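Local coordinates for sortase family protein (Streptococcus agalactiae, PDB 4D7W) that is a class C sortase, probably a cysteine transpeptidase that takes part in assembling pili on the surface of this Gram-positive bacterium, at residues Y168-T173 / L185-R190. Numbering follows the deposited sequence.
Sequences YQTLVT and LVRGHR. With EDO (1,2-ethanediol), chain B.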
loop_
_atom_site.group_PDB
_atom_site.type_symbol
_atom_site.label_atom_id
_atom_site.label_comp_id
_atom_site.label_asym_id
_atom_site.label_seq_id
_atom_site.Cartn_x
_atom_site.Cartn_y
_atom_site.Cartn_z
ATOM N N TYR A 168 -0.372 8.532 6.905
ATOM C CA TYR A 168 0.833 7.693 6.860
ATOM C C TYR A 168 0.713 6.537 5.879
ATOM O O TYR A 168 -0.362 5.973 5.713
ATOM C CB TYR A 168 1.132 7.090 8.238
ATOM C CG TYR A 168 1.697 8.052 9.268
ATOM C CD1 TYR A 168 2.665 8.991 8.921
ATOM C CD2 TYR A 168 1.276 8.003 10.591
ATOM C CE1 TYR A 168 3.197 9.864 9.864
ATOM C CE2 TYR A 168 1.797 8.878 11.538
ATOM C CZ TYR A 168 2.758 9.796 11.167
ATOM O OH TYR A 168 3.273 10.647 12.106
ATOM N N GLN A 169 1.836 6.159 5.271
ATOM C CA GLN A 169 1.914 4.897 4.551
ATOM C C GLN A 169 3.243 4.231 4.909
ATOM O O GLN A 169 4.291 4.866 4.829
ATOM C CB GLN A 169 1.791 5.120 3.044
ATOM C CG GLN A 169 1.700 3.858 2.197
ATOM C CD GLN A 169 1.282 4.169 0.772
ATOM O OE1 GLN A 169 2.117 4.216 -0.128
ATOM N NE2 GLN A 169 -0.017 4.401 0.564
ATOM N N THR A 170 3.189 2.972 5.323
ATOM C CA THR A 170 4.405 2.239 5.697
ATOM C C THR A 170 4.660 1.115 4.711
ATOM O O THR A 170 3.732 0.397 4.326
ATOM C CB THR A 170 4.297 1.664 7.121
ATOM O OG1 THR A 170 4.220 2.740 8.050
ATOM C CG2 THR A 170 5.520 0.789 7.485
ATOM N N LEU A 171 5.916 0.983 4.287
ATOM C CA LEU A 171 6.329 -0.118 3.444
ATOM C C LEU A 171 7.084 -1.117 4.330
ATOM O O LEU A 171 7.989 -0.739 5.070
ATOM C CB LEU A 171 7.196 0.378 2.275
ATOM C CG LEU A 171 6.655 1.569 1.468
ATOM C CD1 LEU A 171 7.624 1.923 0.361
ATOM C CD2 LEU A 171 5.213 1.313 0.906
ATOM N N VAL A 172 6.675 -2.379 4.263
ATOM C CA VAL A 172 7.138 -3.411 5.168
ATOM C C VAL A 172 7.804 -4.536 4.397
ATOM O O VAL A 172 7.266 -5.016 3.397
ATOM C CB VAL A 172 5.972 -4.012 5.982
ATOM C CG1 VAL A 172 6.495 -5.077 6.959
ATOM C CG2 VAL A 172 5.208 -2.905 6.722
ATOM N N THR A 173 8.970 -4.972 4.861
ATOM C CA THR A 173 9.579 -6.160 4.295
ATOM C C THR A 173 10.350 -6.878 5.397
ATOM O O THR A 173 10.399 -6.396 6.528
ATOM C CB THR A 173 10.509 -5.829 3.110
ATOM O OG1 THR A 173 10.899 -7.046 2.464
ATOM C CG2 THR A 173 11.755 -5.053 3.569
ATOM N N LEU A 185 10.519 -1.497 8.685
ATOM C CA LEU A 185 9.357 -0.637 8.451
ATOM C C LEU A 185 9.795 0.725 7.956
ATOM O O LEU A 185 10.487 1.441 8.659
ATOM C CB LEU A 185 8.531 -0.454 9.722
ATOM C CG LEU A 185 8.237 -1.662 10.604
ATOM C CD1 LEU A 185 7.398 -1.235 11.795
ATOM C CD2 LEU A 185 7.537 -2.727 9.800
ATOM N N VAL A 186 9.389 1.093 6.749
ATOM C CA VAL A 186 9.751 2.395 6.213
ATOM C C VAL A 186 8.481 3.252 6.156
ATOM O O VAL A 186 7.662 3.079 5.247
ATOM C CB VAL A 186 10.394 2.272 4.820
ATOM C CG1 VAL A 186 10.708 3.647 4.245
ATOM C CG2 VAL A 186 11.685 1.403 4.896
ATOM N N ARG A 187 8.312 4.131 7.141
ATOM C CA ARG A 187 7.137 5.022 7.208
ATOM C C ARG A 187 7.332 6.313 6.433
ATOM O O ARG A 187 8.376 6.957 6.543
ATOM C CB ARG A 187 6.801 5.371 8.657
ATOM C CG ARG A 187 5.406 5.951 8.849
ATOM C CD ARG A 187 5.185 6.324 10.298
ATOM N NE ARG A 187 5.876 7.569 10.645
ATOM C CZ ARG A 187 5.931 8.073 11.875
ATOM N NH1 ARG A 187 5.351 7.432 12.880
ATOM N NH2 ARG A 187 6.565 9.219 12.099
ATOM N N GLY A 188 6.316 6.706 5.664
ATOM C CA GLY A 188 6.326 7.992 4.994
ATOM C C GLY A 188 5.032 8.743 5.302
ATOM O O GLY A 188 4.043 8.128 5.697
ATOM N N HIS A 189 5.045 10.065 5.167
ATOM C CA HIS A 189 3.805 10.834 5.327
ATOM C C HIS A 189 3.423 11.469 4.008
ATOM O O HIS A 189 4.286 11.718 3.168
ATOM C CB HIS A 189 3.942 11.909 6.409
ATOM C CG HIS A 189 5.034 12.901 6.149
ATOM N ND1 HIS A 189 6.297 12.777 6.691
ATOM C CD2 HIS A 189 5.053 14.036 5.408
ATOM C CE1 HIS A 189 7.045 13.796 6.299
ATOM N NE2 HIS A 189 6.315 14.573 5.518
ATOM N N ARG A 190 2.126 11.733 3.835
ATOM C CA ARG A 190 1.613 12.376 2.634
ATOM C C ARG A 190 2.226 13.751 2.404
ATOM O O ARG A 190 2.251 14.590 3.310
ATOM C CB ARG A 190 0.095 12.529 2.721
ATOM C CG ARG A 190 -0.528 12.987 1.427
ATOM C CD ARG A 190 -0.830 11.833 0.504
ATOM N NE ARG A 190 -1.722 12.296 -0.553
ATOM C CZ ARG A 190 -3.046 12.343 -0.438
ATOM N NH1 ARG A 190 -3.638 11.925 0.680
ATOM N NH2 ARG A 190 -3.784 12.791 -1.448
HETATM C C1 EDO B . 2.191 4.994 14.987
HETATM O O1 EDO B . 2.158 3.565 15.007
HETATM C C2 EDO B . 2.463 5.462 13.564
HETATM O O2 EDO B . 3.802 5.123 13.221
#
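R187 lays its guanidinium flat on the ring of Y168, diagonally across the antiparallel pair, since R187 itself stands opposite T170. The planes are only 12° apart, and the R187 CZ sits 4.1 Å from the centroid of the Y168 ring, off-centre, making a cation-pi contact displaced toward the CZ–OH end. CD of R187 lies more squarely over the same face as a CH-pi partner, 3.9 Å from that centroid. The side chain runs extended through chi2, then turns at chi3 (76°), laying the guanidinium over the ring. The protein's own hold on NE is a salt bridge with D147. At the guanidinium edge, NH1 donates in plane to a 1,2-ethanediol, probably from the crystallisation liquor, whose O2 lies 2.8 Å from R187 NH1. D147 also accepts from ND1 of H189, so one carboxylate ties down two neighbours of the tyrosine; CB of H189 approaches the ring obliquely.

Farther along this face, OG1 of T170 packs 3.5 Å from CG of R187 while hydrogen-bonding H106, and its CG2 meets CB of L185. CD2 of L185 then touches both methyls of V172, the nearer being CG1 at 3.8 Å.

The backbones form an antiparallel pair through two doublets of hydrogen bonds, Q169 with G188 and L171 with V186; G188 N to Q169 O and V186 N to L171 O are 2.9 Å each.

Q169 and L171 point to the other face, toward strand 132-137, where Q169 OE1 accepts from W133. This hairpin belongs to the sortase beta-barrel: strand 105-115 runs parallel to 167-175 on its other edge, and strand 140-152 pairs antiparallel with 182-191. Strand 167-175 carries the TLxTC-like sequence that in sortases leads to the catalytic cysteine, probably here too.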